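Local coordinates for BIFUNCTIONAL PROTEIN Proline utilization A (PutA) (Corynebacterium freiburgense, PDB 5UX5), which catalyses both steps of proline catabolism, pairing an FAD-dependent proline dehydrogenase with an NAD-dependent aldehyde dehydrogenase that turns glutamate semialdehyde into glutamate, at residues Y320-K323 and E324-D327; S351-L354 and F355-A358; E446-A449 and Q450-K453. One frame throughout, in Å; residues are numbered along the deposited sequence.

Contact 1 of 3, residues Y320-K323 and E324-D327. With FAD (flavin-adenine dinucleotide), chain E.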
ATOM      1  N   TYR A 320      20.282   4.264   9.124  1.00 40.02           N
ATOM      2  CA  TYR A 320      20.503   4.923  10.388  1.00 33.64           C
ATOM      3  C   TYR A 320      19.655   6.173  10.458  1.00 29.85           C
ATOM      4  O   TYR A 320      19.291   6.741   9.431  1.00 35.87           O
ATOM      5  CB  TYR A 320      21.970   5.321  10.528  1.00 40.14           C
ATOM      6  CG  TYR A 320      22.949   4.218  10.808  1.00 39.51           C
ATOM      7  CD1 TYR A 320      23.035   3.651  12.065  1.00 32.45           C
ATOM      8  CD2 TYR A 320      23.829   3.769   9.822  1.00 42.69           C
ATOM      9  CE1 TYR A 320      23.961   2.647  12.339  1.00 36.87           C
ATOM     10  CE2 TYR A 320      24.760   2.757  10.092  1.00 40.96           C
ATOM     11  CZ  TYR A 320      24.811   2.209  11.355  1.00 37.49           C
ATOM     12  OH  TYR A 320      25.707   1.223  11.648  1.00 43.11           O
ATOM     13  N   ALA A 321      19.411   6.648  11.692  1.00 30.13           N
ATOM     14  CA  ALA A 321      18.603   7.844  11.904  1.00 30.18           C
ATOM     15  C   ALA A 321      19.354   9.134  11.594  1.00 38.03           C
ATOM     16  O   ALA A 321      18.723  10.126  11.222  1.00 49.94           O
ATOM     17  CB  ALA A 321      18.088   7.888  13.336  1.00 30.45           C
ATOM     18  N   THR A 322      20.678   9.150  11.732  1.00 41.43           N
ATOM     19  CA  THR A 322      21.498  10.343  11.527  1.00 38.03           C
ATOM     20  C   THR A 322      22.621  10.063  10.534  1.00 39.59           C
ATOM     21  O   THR A 322      23.125   8.946  10.459  1.00 38.99           O
ATOM     22  CB  THR A 322      22.147  10.794  12.815  1.00 33.24           C
ATOM     23  OG1 THR A 322      23.223   9.895  13.102  1.00 36.54           O
ATOM     24  CG2 THR A 322      21.191  10.699  13.935  1.00 29.08           C
ATOM     25  N   LYS A 323      23.049  11.100   9.806  1.00 43.68           N
ATOM     26  CA  LYS A 323      24.206  10.974   8.913  1.00 35.20           C
ATOM     27  C   LYS A 323      25.516  10.726   9.676  1.00 44.64           C
ATOM     28  O   LYS A 323      26.460  10.142   9.124  1.00 51.62           O
ATOM     29  CB  LYS A 323      24.315  12.228   8.040  1.00 32.27           C
ATOM     30  CG  LYS A 323      25.745  12.704   7.684  1.00 36.73           C
ATOM     31  CD  LYS A 323      25.891  12.918   6.180  1.00 40.16           C
ATOM     32  CE  LYS A 323      27.086  13.774   5.824  1.00 48.46           C
ATOM     33  NZ  LYS A 323      28.397  13.057   5.978  1.00 56.01           N
ATOM     34  N   GLU A 324      25.616  11.171  10.928  1.00 40.89           N
ATOM     35  CA  GLU A 324      26.808  10.852  11.709  1.00 43.17           C
ATOM     36  C   GLU A 324      26.993   9.340  11.841  1.00 42.55           C
ATOM     37  O   GLU A 324      28.126   8.830  11.808  1.00 41.39           O
ATOM     38  CB  GLU A 324      26.735  11.519  13.081  1.00 43.35           C
ATOM     39  CG  GLU A 324      26.908  13.043  13.053  1.00 58.81           C
ATOM     40  CD  GLU A 324      25.656  13.809  12.547  1.00 70.12           C
ATOM     41  OE1 GLU A 324      24.514  13.290  12.658  1.00 70.64           O
ATOM     42  OE2 GLU A 324      25.825  14.942  12.039  1.00 72.28           O
ATOM     43  N   GLU A 325      25.895   8.604  12.024  1.00 34.69           N
ATOM     44  CA  GLU A 325      26.025   7.157  12.133  1.00 34.83           C
ATOM     45  C   GLU A 325      26.508   6.559  10.814  1.00 36.34           C
ATOM     46  O   GLU A 325      27.294   5.605  10.795  1.00 37.28           O
ATOM     47  CB  GLU A 325      24.695   6.567  12.576  1.00 29.21           C
ATOM     48  CG  GLU A 325      24.272   7.053  13.946  1.00 29.71           C
ATOM     49  CD  GLU A 325      22.838   6.728  14.254  1.00 42.82           C
ATOM     50  OE1 GLU A 325      21.942   7.531  13.899  1.00 51.01           O
ATOM     51  OE2 GLU A 325      22.602   5.654  14.840  1.00 38.64           O
ATOM     52  N   VAL A 326      26.082   7.148   9.708  1.00 33.91           N
ATOM     53  CA  VAL A 326      26.468   6.672   8.394  1.00 33.55           C
ATOM     54  C   VAL A 326      27.953   6.889   8.178  1.00 46.01           C
ATOM     55  O   VAL A 326      28.680   5.989   7.734  1.00 45.20           O
ATOM     56  CB  VAL A 326      25.640   7.390   7.324  1.00 32.81           C
ATOM     57  CG1 VAL A 326      26.079   6.922   5.972  1.00 41.21           C
ATOM     58  CG2 VAL A 326      24.162   7.143   7.572  1.00 27.38           C
ATOM     59  N   ASP A 327      28.416   8.109   8.439  1.00 48.66           N
ATOM     60  CA  ASP A 327      29.838   8.386   8.315  1.00 44.36           C
ATOM     61  C   ASP A 327      30.655   7.450   9.196  1.00 40.05           C
ATOM     62  O   ASP A 327      31.724   6.983   8.792  1.00 36.63           O
ATOM     63  CB  ASP A 327      30.110   9.842   8.682  1.00 46.12           C
ATOM     64  CG  ASP A 327      29.683  10.798   7.600  1.00 48.64           C
ATOM     65  OD1 ASP A 327      29.598  10.386   6.418  1.00 45.43           O
ATOM     66  OD2 ASP A 327      29.500  11.982   7.919  1.00 51.71           O
TER
HETATM   67  PA  FAD E2001      28.408  12.663   1.929  1.00 64.45           P
HETATM   68  O1A FAD E2001      27.824  14.114   2.033  1.00 58.91           O
HETATM   69  O2A FAD E2001      29.516  12.280   2.794  1.00 59.45           O
HETATM   70  O5B FAD E2001      27.499  11.526   2.204  1.00 59.82           O
HETATM   71  C5B FAD E2001      26.115  11.653   1.937  1.00 44.13           C
HETATM   72  C4B FAD E2001      25.420  10.379   2.380  1.00 41.63           C
HETATM   73  O4B FAD E2001      25.192  10.387   3.759  1.00 46.73           O
HETATM   74  C3B FAD E2001      24.077  10.189   1.750  1.00 45.35           C
HETATM   75  O3B FAD E2001      24.081   9.671   0.467  1.00 46.82           O
HETATM   76  C2B FAD E2001      23.403   9.285   2.717  1.00 40.37           C
HETATM   77  O2B FAD E2001      23.622   7.956   2.411  1.00 35.18           O
HETATM   78  C1B FAD E2001      23.980   9.720   4.033  1.00 42.76           C
HETATM   79  N9A FAD E2001      23.092  10.599   4.780  1.00 38.43           N
HETATM   80  C8A FAD E2001      22.939  11.966   4.600  1.00 31.71           C
HETATM   81  N7A FAD E2001      22.011  12.433   5.459  1.00 38.21           N
HETATM   82  C5A FAD E2001      21.515  11.411   6.260  1.00 36.04           C
HETATM   83  C6A FAD E2001      20.575  11.333   7.306  1.00 34.94           C
HETATM   84  N6A FAD E2001      19.822  12.475   7.797  1.00 30.96           N
HETATM   85  N1A FAD E2001      20.343  10.141   7.878  1.00 42.12           N
HETATM   86  C2A FAD E2001      21.002   9.020   7.447  1.00 41.07           C
HETATM   87  N3A FAD E2001      21.921   9.064   6.432  1.00 32.02           N
HETATM   88  C4A FAD E2001      22.200  10.224   5.827  1.00 36.39           C
HETATM   89  N1  FAD E2001      24.313   4.441  -3.872  1.00 37.09           N
HETATM   90  C2  FAD E2001      23.566   3.222  -3.684  1.00 35.70           C
HETATM   91  O2  FAD E2001      22.551   3.211  -2.758  1.00 33.10           O
HETATM   92  N3  FAD E2001      23.845   2.107  -4.486  1.00 36.26           N
HETATM   93  C4  FAD E2001      24.864   2.127  -5.439  1.00 36.30           C
HETATM   94  O4  FAD E2001      25.129   1.007  -6.209  1.00 40.58           O
HETATM   95  C4X FAD E2001      25.753   3.329  -5.535  1.00 32.59           C
HETATM   96  N5  FAD E2001      26.888   3.355  -6.338  1.00 34.77           N
HETATM   97  C5X FAD E2001      27.725   4.480  -6.365  1.00 37.46           C
HETATM   98  C6  FAD E2001      28.872   4.515  -7.179  1.00 31.71           C
HETATM   99  C7  FAD E2001      29.674   5.651  -7.184  1.00 33.77           C
HETATM  100  C7M FAD E2001      30.899   5.723  -8.048  1.00 31.57           C
HETATM  101  C8  FAD E2001      29.375   6.732  -6.393  1.00 42.84           C
HETATM  102  C8M FAD E2001      30.243   7.948  -6.403  1.00 47.92           C
HETATM  103  C9  FAD E2001      28.244   6.704  -5.590  1.00 45.73           C
HETATM  104  C9A FAD E2001      27.430   5.587  -5.577  1.00 41.08           C
HETATM  105  N10 FAD E2001      26.288   5.591  -4.725  1.00 42.51           N
HETATM  106  C10 FAD E2001      25.435   4.467  -4.692  1.00 38.29           C
HETATM  107  C1' FAD E2001      25.966   6.793  -3.934  1.00 46.03           C
HETATM  108  C2' FAD E2001      26.394   6.797  -2.491  1.00 46.73           C
HETATM  109  O2' FAD E2001      25.645   5.859  -1.806  1.00 36.24           O
HETATM  110  C3' FAD E2001      26.191   8.231  -1.957  1.00 50.06           C
HETATM  111  O3' FAD E2001      24.845   8.513  -2.003  1.00 51.66           O
HETATM  112  C4' FAD E2001      26.922   9.376  -2.667  1.00 49.94           C
HETATM  113  O4' FAD E2001      28.077   8.976  -3.312  1.00 49.60           O
HETATM  114  C5' FAD E2001      27.168  10.608  -1.766  1.00 43.68           C
HETATM  115  O5' FAD E2001      27.708  10.342  -0.477  1.00 41.93           O
HETATM  116  P   FAD E2001      29.189  10.790   0.005  1.00 49.06           P
HETATM  117  O1P FAD E2001      30.107   9.699   0.676  1.00 49.22           O
HETATM  118  O2P FAD E2001      29.664  11.486  -1.329  1.00 47.93           O
HETATM  119  O3P FAD E2001      29.060  12.266   0.662  1.00 56.94           O
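A capping box joins T322 and E325 at the start of helix 323-337, where the helix meets the adenine end of the FAD pocket. T322 OG1 takes the N-H of E325 N at 3.2 Å. In return, OE1 of E325 accepts from T322 N at 3.0 Å, the donor standing 25° out of the carboxylate plane. The hydroxyl adds a third bond, T322 OG1 giving its proton to the anti lone pair of E325 OE1 at 2.8 Å. With chi1 at 75°, OG1 sits between its own backbone N and carbonyl carbon, which turns it toward E325 N. E325 CB meanwhile lies over one face of the Y320 ring, 3.8 Å from its centroid, a CH-pi contact; the phenol OH beyond bonds to A455 O. In the barrel of the proline dehydrogenase family, this helix lies on the crossover between the parallel strands 293-298 and 345-350, and its first turn doubles as cofactor support. V326 CG2 comes within 3.2 Å of FAD N3A. K323 CB lies against the adenine at 3.4 Å from FAD C5A. From CB the lysine chain runs past the ribose, and K323 NZ pairs with D327 OD2, one turn further along, in a salt bridge modelled too short for its length to mean much. K323 NZ also makes a weak bond of 3.5 Å to FAD O2A, while D327 OD1 bridges to K299, a second lysine bonded to the cofactor.

Contact 2 of 3, residues S351-L354 and F355-A358. With FAD (flavin-adenine dinucleotide), chain E.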
ATOM      1  N   SER A 351      32.935   7.357  -2.760  1.00 37.36           N
ATOM      2  CA  SER A 351      32.586   8.560  -2.023  1.00 38.74           C
ATOM      3  C   SER A 351      33.301   9.756  -2.636  1.00 47.08           C
ATOM      4  O   SER A 351      34.448   9.638  -3.081  1.00 43.93           O
ATOM      5  CB  SER A 351      32.949   8.435  -0.540  1.00 35.91           C
ATOM      6  OG  SER A 351      32.631   9.638   0.149  1.00 39.13           O
ATOM      7  N   HIS A 352      32.617  10.901  -2.670  1.00 47.88           N
ATOM      8  CA  HIS A 352      33.261  12.175  -2.982  1.00 49.29           C
ATOM      9  C   HIS A 352      33.668  12.934  -1.730  1.00 51.13           C
ATOM     10  O   HIS A 352      34.204  14.045  -1.829  1.00 44.14           O
ATOM     11  CB  HIS A 352      32.356  13.053  -3.846  1.00 51.18           C
ATOM     12  CG  HIS A 352      32.375  12.681  -5.291  1.00 63.55           C
ATOM     13  ND1 HIS A 352      33.427  12.998  -6.123  1.00 70.50           N
ATOM     14  CD2 HIS A 352      31.470  12.028  -6.057  1.00 68.71           C
ATOM     15  CE1 HIS A 352      33.174  12.545  -7.340  1.00 73.62           C
ATOM     16  NE2 HIS A 352      31.993  11.954  -7.325  1.00 74.30           N
ATOM     17  N   ASN A 353      33.403  12.363  -0.558  1.00 51.87           N
ATOM     18  CA  ASN A 353      33.876  12.906   0.704  1.00 51.43           C
ATOM     19  C   ASN A 353      35.374  12.651   0.833  1.00 51.82           C
ATOM     20  O   ASN A 353      35.801  11.508   1.026  1.00 52.79           O
ATOM     21  CB  ASN A 353      33.109  12.258   1.847  1.00 58.19           C
ATOM     22  CG  ASN A 353      33.445  12.863   3.171  1.00 57.26           C
ATOM     23  OD1 ASN A 353      34.612  12.919   3.569  1.00 50.76           O
ATOM     24  ND2 ASN A 353      32.426  13.337   3.863  1.00 60.04           N
ATOM     25  N   LEU A 354      36.175  13.716   0.740  1.00 52.73           N
ATOM     26  CA  LEU A 354      37.624  13.553   0.695  1.00 50.52           C
ATOM     27  C   LEU A 354      38.171  12.964   1.990  1.00 55.83           C
ATOM     28  O   LEU A 354      39.183  12.250   1.977  1.00 61.48           O
ATOM     29  CB  LEU A 354      38.274  14.906   0.439  1.00 45.33           C
ATOM     30  CG  LEU A 354      37.933  15.522  -0.908  1.00 47.54           C
ATOM     31  CD1 LEU A 354      38.499  16.955  -1.030  1.00 52.24           C
ATOM     32  CD2 LEU A 354      38.422  14.606  -2.012  1.00 40.20           C
ATOM     33  N   PHE A 355      37.496  13.212   3.110  1.00 51.24           N
ATOM     34  CA  PHE A 355      37.944  12.637   4.371  1.00 57.09           C
ATOM     35  C   PHE A 355      37.757  11.125   4.373  1.00 53.85           C
ATOM     36  O   PHE A 355      38.680  10.378   4.728  1.00 46.52           O
ATOM     37  CB  PHE A 355      37.185  13.282   5.539  1.00 63.06           C
ATOM     38  CG  PHE A 355      37.546  14.717   5.770  1.00 68.03           C
ATOM     39  CD1 PHE A 355      38.774  15.055   6.324  1.00 73.23           C
ATOM     40  CD2 PHE A 355      36.667  15.729   5.434  1.00 69.58           C
ATOM     41  CE1 PHE A 355      39.122  16.380   6.535  1.00 73.40           C
ATOM     42  CE2 PHE A 355      37.009  17.059   5.645  1.00 72.65           C
ATOM     43  CZ  PHE A 355      38.237  17.381   6.194  1.00 70.25           C
ATOM     44  N   SER A 356      36.572  10.660   3.936  1.00 44.54           N
ATOM     45  CA  SER A 356      36.334   9.226   3.808  1.00 40.78           C
ATOM     46  C   SER A 356      37.350   8.578   2.885  1.00 41.23           C
ATOM     47  O   SER A 356      37.831   7.473   3.159  1.00 42.97           O
ATOM     48  CB  SER A 356      34.925   8.960   3.298  1.00 33.18           C
ATOM     49  OG  SER A 356      33.994   9.518   4.181  1.00 32.94           O
ATOM     50  N   VAL A 357      37.687   9.244   1.784  1.00 41.37           N
ATOM     51  CA  VAL A 357      38.626   8.640   0.846  1.00 42.55           C
ATOM     52  C   VAL A 357      40.033   8.678   1.415  1.00 45.69           C
ATOM     53  O   VAL A 357      40.759   7.686   1.350  1.00 50.52           O
ATOM     54  CB  VAL A 357      38.534   9.329  -0.526  1.00 41.46           C
ATOM     55  CG1 VAL A 357      39.551   8.752  -1.483  1.00 48.10           C
ATOM     56  CG2 VAL A 357      37.156   9.160  -1.074  1.00 34.31           C
ATOM     57  N   ALA A 358      40.431   9.809   2.007  1.00 47.93           N
ATOM     58  CA  ALA A 358      41.763   9.896   2.608  1.00 51.17           C
ATOM     59  C   ALA A 358      41.964   8.842   3.688  1.00 47.24           C
ATOM     60  O   ALA A 358      43.088   8.364   3.881  1.00 48.11           O
ATOM     61  CB  ALA A 358      42.001  11.295   3.178  1.00 52.57           C
TER
HETATM   62  PA  FAD E2001      28.408  12.663   1.929  1.00 64.45           P
HETATM   63  O1A FAD E2001      27.824  14.114   2.033  1.00 58.91           O
HETATM   64  O2A FAD E2001      29.516  12.280   2.794  1.00 59.45           O
HETATM   65  O5B FAD E2001      27.499  11.526   2.204  1.00 59.82           O
HETATM   66  C5B FAD E2001      26.115  11.653   1.937  1.00 44.13           C
HETATM   67  C4B FAD E2001      25.420  10.379   2.380  1.00 41.63           C
HETATM   68  O4B FAD E2001      25.192  10.387   3.759  1.00 46.73           O
HETATM   69  C3B FAD E2001      24.077  10.189   1.750  1.00 45.35           C
HETATM   70  O3B FAD E2001      24.081   9.671   0.467  1.00 46.82           O
HETATM   71  C2B FAD E2001      23.403   9.285   2.717  1.00 40.37           C
HETATM   72  O2B FAD E2001      23.622   7.956   2.411  1.00 35.18           O
HETATM   73  C1B FAD E2001      23.980   9.720   4.033  1.00 42.76           C
HETATM   74  N9A FAD E2001      23.092  10.599   4.780  1.00 38.43           N
HETATM   75  C8A FAD E2001      22.939  11.966   4.600  1.00 31.71           C
HETATM   76  N7A FAD E2001      22.011  12.433   5.459  1.00 38.21           N
HETATM   77  C5A FAD E2001      21.515  11.411   6.260  1.00 36.04           C
HETATM   78  C6A FAD E2001      20.575  11.333   7.306  1.00 34.94           C
HETATM   79  N6A FAD E2001      19.822  12.475   7.797  1.00 30.96           N
HETATM   80  N1A FAD E2001      20.343  10.141   7.878  1.00 42.12           N
HETATM   81  C2A FAD E2001      21.002   9.020   7.447  1.00 41.07           C
HETATM   82  N3A FAD E2001      21.921   9.064   6.432  1.00 32.02           N
HETATM   83  C4A FAD E2001      22.200  10.224   5.827  1.00 36.39           C
HETATM   84  N1  FAD E2001      24.313   4.441  -3.872  1.00 37.09           N
HETATM   85  C2  FAD E2001      23.566   3.222  -3.684  1.00 35.70           C
HETATM   86  O2  FAD E2001      22.551   3.211  -2.758  1.00 33.10           O
HETATM   87  N3  FAD E2001      23.845   2.107  -4.486  1.00 36.26           N
HETATM   88  C4  FAD E2001      24.864   2.127  -5.439  1.00 36.30           C
HETATM   89  O4  FAD E2001      25.129   1.007  -6.209  1.00 40.58           O
HETATM   90  C4X FAD E2001      25.753   3.329  -5.535  1.00 32.59           C
HETATM   91  N5  FAD E2001      26.888   3.355  -6.338  1.00 34.77           N
HETATM   92  C5X FAD E2001      27.725   4.480  -6.365  1.00 37.46           C
HETATM   93  C6  FAD E2001      28.872   4.515  -7.179  1.00 31.71           C
HETATM   94  C7  FAD E2001      29.674   5.651  -7.184  1.00 33.77           C
HETATM   95  C7M FAD E2001      30.899   5.723  -8.048  1.00 31.57           C
HETATM   96  C8  FAD E2001      29.375   6.732  -6.393  1.00 42.84           C
HETATM   97  C8M FAD E2001      30.243   7.948  -6.403  1.00 47.92           C
HETATM   98  C9  FAD E2001      28.244   6.704  -5.590  1.00 45.73           C
HETATM   99  C9A FAD E2001      27.430   5.587  -5.577  1.00 41.08           C
HETATM  100  N10 FAD E2001      26.288   5.591  -4.725  1.00 42.51           N
HETATM  101  C10 FAD E2001      25.435   4.467  -4.692  1.00 38.29           C
HETATM  102  C1' FAD E2001      25.966   6.793  -3.934  1.00 46.03           C
HETATM  103  C2' FAD E2001      26.394   6.797  -2.491  1.00 46.73           C
HETATM  104  O2' FAD E2001      25.645   5.859  -1.806  1.00 36.24           O
HETATM  105  C3' FAD E2001      26.191   8.231  -1.957  1.00 50.06           C
HETATM  106  O3' FAD E2001      24.845   8.513  -2.003  1.00 51.66           O
HETATM  107  C4' FAD E2001      26.922   9.376  -2.667  1.00 49.94           C
HETATM  108  O4' FAD E2001      28.077   8.976  -3.312  1.00 49.60           O
HETATM  109  C5' FAD E2001      27.168  10.608  -1.766  1.00 43.68           C
HETATM  110  O5' FAD E2001      27.708  10.342  -0.477  1.00 41.93           O
HETATM  111  P   FAD E2001      29.189  10.790   0.005  1.00 49.06           P
HETATM  112  O1P FAD E2001      30.107   9.699   0.676  1.00 49.22           O
HETATM  113  O2P FAD E2001      29.664  11.486  -1.329  1.00 47.93           O
HETATM  114  O3P FAD E2001      29.060  12.266   0.662  1.00 56.94           O
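N353 OD1 receives two backbone N-H groups from the first turn of helix 354-367. S356 N meets it at 3.0 Å in a fairly straight bond (165°), its nitrogen standing above the carbonyl plane of the amide, whereas F355 N, at 2.9 Å from N353 OD1, comes in at a poor angle and counts as weak. This is N-capping by asparagine, and the other half of the same amide works for the cofactor: N353 ND2 donates to FAD O2A at 3.3 Å. A first torsion of -174°, with CG opposite the backbone N, extends the amide so that it can span helix and phosphate. Regular helical bonding begins at once, V357 N reaching N353 O at 3.0 Å. Just upstream, S351 closes an ST turn in which its OG accepts from N353 N at 2.9 Å. The same hydroxyl gives its proton to FAD O1P at 2.6 Å, while H352 N reaches the other non-bridging oxygen of that phosphorus, FAD O2P, at 3.3 Å. The loop follows strand 345-350 of the barrel. Beyond it, CG2 of V357 packs 3.4 Å from S351 O, and the valine side chain also touches V375 and W31. S356 OG is bonded to K299, whose ammonium also serves FAD. Both phosphates of the dinucleotide are thus met by neutral N-H and O-H donors beside the amino end of a helix. Such a setting, together with K299 and the weakly bonded K323, would be expected to favour the negative charge of the pyrophosphate.

Contact 3 of 3, residues E446-A449 and Q450-K453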
ATOM      1  N   GLU A 446      34.596  13.147  14.828  1.00 46.76           N
ATOM      2  CA  GLU A 446      33.557  12.492  15.609  1.00 48.40           C
ATOM      3  C   GLU A 446      33.210  11.125  15.033  1.00 54.86           C
ATOM      4  O   GLU A 446      32.927  10.185  15.787  1.00 58.71           O
ATOM      5  CB  GLU A 446      32.315  13.385  15.686  1.00 54.43           C
ATOM      6  CG  GLU A 446      31.267  12.917  16.707  1.00 63.18           C
ATOM      7  CD  GLU A 446      31.790  12.923  18.143  1.00 77.47           C
ATOM      8  OE1 GLU A 446      32.577  13.835  18.483  1.00 85.30           O
ATOM      9  OE2 GLU A 446      31.427  12.013  18.930  1.00 77.51           O
ATOM     10  N   SER A 447      33.196  10.993  13.704  1.00 52.69           N
ATOM     11  CA  SER A 447      32.858   9.696  13.132  1.00 48.36           C
ATOM     12  C   SER A 447      33.953   8.670  13.393  1.00 43.46           C
ATOM     13  O   SER A 447      33.669   7.471  13.478  1.00 39.71           O
ATOM     14  CB  SER A 447      32.586   9.835  11.640  1.00 50.28           C
ATOM     15  OG  SER A 447      33.727  10.319  10.972  1.00 55.13           O
ATOM     16  N   VAL A 448      35.201   9.117  13.540  1.00 49.74           N
ATOM     17  CA  VAL A 448      36.281   8.207  13.911  1.00 52.60           C
ATOM     18  C   VAL A 448      36.038   7.624  15.302  1.00 52.59           C
ATOM     19  O   VAL A 448      36.271   6.430  15.544  1.00 53.34           O
ATOM     20  CB  VAL A 448      37.638   8.937  13.817  1.00 50.93           C
ATOM     21  CG1 VAL A 448      38.760   8.125  14.483  1.00 44.44           C
ATOM     22  CG2 VAL A 448      37.975   9.230  12.367  1.00 46.07           C
ATOM     23  N   ALA A 449      35.549   8.452  16.229  1.00 49.89           N
ATOM     24  CA  ALA A 449      35.283   7.997  17.590  1.00 49.34           C
ATOM     25  C   ALA A 449      34.052   7.087  17.676  1.00 54.05           C
ATOM     26  O   ALA A 449      34.025   6.172  18.510  1.00 58.12           O
ATOM     27  CB  ALA A 449      35.120   9.204  18.513  1.00 40.49           C
ATOM     28  N   GLN A 450      33.018   7.316  16.850  1.00 44.29           N
ATOM     29  CA  GLN A 450      31.818   6.495  16.952  1.00 46.42           C
ATOM     30  C   GLN A 450      31.888   5.214  16.131  1.00 44.93           C
ATOM     31  O   GLN A 450      31.023   4.348  16.297  1.00 47.71           O
ATOM     32  CB  GLN A 450      30.583   7.295  16.527  1.00 52.96           C
ATOM     33  CG  GLN A 450      30.296   8.472  17.427  1.00 65.86           C
ATOM     34  CD  GLN A 450      30.237   8.087  18.909  1.00 69.02           C
ATOM     35  OE1 GLN A 450      29.544   7.141  19.299  1.00 62.38           O
ATOM     36  NE2 GLN A 450      30.975   8.825  19.736  1.00 71.58           N
ATOM     37  N   ARG A 451      32.921   5.066  15.302  1.00 43.85           N
ATOM     38  CA  ARG A 451      33.083   3.948  14.373  1.00 40.68           C
ATOM     39  C   ARG A 451      32.679   2.583  14.930  1.00 39.15           C
ATOM     40  O   ARG A 451      31.933   1.844  14.292  1.00 38.64           O
ATOM     41  CB  ARG A 451      34.550   3.950  13.935  1.00 47.16           C
ATOM     42  CG  ARG A 451      35.119   2.647  13.464  1.00 53.69           C
ATOM     43  CD  ARG A 451      36.609   2.811  13.219  1.00 53.87           C
ATOM     44  NE  ARG A 451      37.165   3.793  14.141  1.00 58.80           N
ATOM     45  CZ  ARG A 451      38.412   3.775  14.603  1.00 56.27           C
ATOM     46  NH1 ARG A 451      39.261   2.828  14.231  1.00 51.17           N
ATOM     47  NH2 ARG A 451      38.802   4.716  15.441  1.00 54.02           N
ATOM     48  N   TRP A 452      33.151   2.221  16.121  1.00 48.50           N
ATOM     49  CA  TRP A 452      32.856   0.895  16.665  1.00 48.16           C
ATOM     50  C   TRP A 452      31.600   0.859  17.519  1.00 48.26           C
ATOM     51  O   TRP A 452      31.157  -0.226  17.905  1.00 47.71           O
ATOM     52  CB  TRP A 452      34.036   0.397  17.510  1.00 46.47           C
ATOM     53  CG  TRP A 452      35.368   0.473  16.807  1.00 52.02           C
ATOM     54  CD1 TRP A 452      36.428   1.273  17.134  1.00 47.60           C
ATOM     55  CD2 TRP A 452      35.779  -0.284  15.660  1.00 48.69           C
ATOM     56  NE1 TRP A 452      37.463   1.068  16.260  1.00 45.17           N
ATOM     57  CE2 TRP A 452      37.090   0.117  15.345  1.00 50.71           C
ATOM     58  CE3 TRP A 452      35.166  -1.258  14.870  1.00 36.90           C
ATOM     59  CZ2 TRP A 452      37.795  -0.426  14.271  1.00 47.04           C
ATOM     60  CZ3 TRP A 452      35.862  -1.786  13.819  1.00 36.80           C
ATOM     61  CH2 TRP A 452      37.166  -1.376  13.526  1.00 37.52           C
ATOM     62  N   LYS A 453      31.028   2.015  17.826  1.00 46.20           N
ATOM     63  CA  LYS A 453      29.929   2.118  18.768  1.00 43.46           C
ATOM     64  C   LYS A 453      28.557   2.156  18.102  1.00 40.10           C
ATOM     65  O   LYS A 453      27.560   1.854  18.759  1.00 43.96           O
ATOM     66  CB  LYS A 453      30.151   3.360  19.639  1.00 45.72           C
ATOM     67  CG  LYS A 453      31.593   3.416  20.210  1.00 47.11           C
ATOM     68  CD  LYS A 453      31.862   4.612  21.119  1.00 39.14           C
ATOM     69  CE  LYS A 453      32.868   4.249  22.181  1.00 43.49           C
ATOM     70  NZ  LYS A 453      32.426   4.619  23.566  1.00 51.63           N
TER
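V448 O, in the last turn of helix 438-450, receives the guanidinium of R451, three residues on, a side-chain bond at the carboxyl end of a helix. R451 NE donates to V448 O at 3.1 Å, along a carbonyl lone pair and almost exactly in the guanidinium plane. A second bond, R451 NH2 to V448 O, is less certain, because that nitrogen is crowded in the model. The arginine folds back to reach the carbonyl through a bend at chi3 (32°), and its chain then lies alongside V448. Around the same turn, E446 and Q450 run side by side with carboxylate and amide planes only 9° apart, joined by a weak bond of 3.3 Å from Q450 NE2 to E446 OE2. Their backbones share the routine helical bond, Q450 N to E446 O at 3.1 Å. In the next shell, R451 CG lies over one face of the W452 indole, 3.6 Å above its plane and over its centre. R451 NH1 forms a salt bridge to D335 of helix 323-337; a further one, from NH2 to E18 of helix 16-31, is less sure. One cation just past the end of helix 438-450 thus ties that end to helix 323-337 and probably to helix 16-31. S447 points away from segment 450-453; its OG bonds to F444 O, and the side chain rests on L331 of helix 323-337. After the last turn the backbone curls once more, with K453 N bonded to Q450 O at 2.8 Å. Outermost, the aliphatic part of the lysine passes the helix end, K453 CD lying 3.7 Å from A449 O.

In the fold
Contacts 1 and 2 both cap the amino end of a barrel helix and both touch FAD, one at the adenine and one at the pyrophosphate; their centres lie 16 Å apart. Contact 3 finishes a helix instead; there it is carbonyls that lack helical partners, and an arginine serves one of them, V448 O. Each is partly buried, but contact 2 has no exposed residue among those that touch, whereas E446, A449 and K453 of contact 3 face solvent. K299 serves both cofactor contacts, through D327 and S356. Helix 323-337 links contacts 1 and 3: D327 CB packs on S447 CB at 3.9 Å, and R451 pairs with D335 further along.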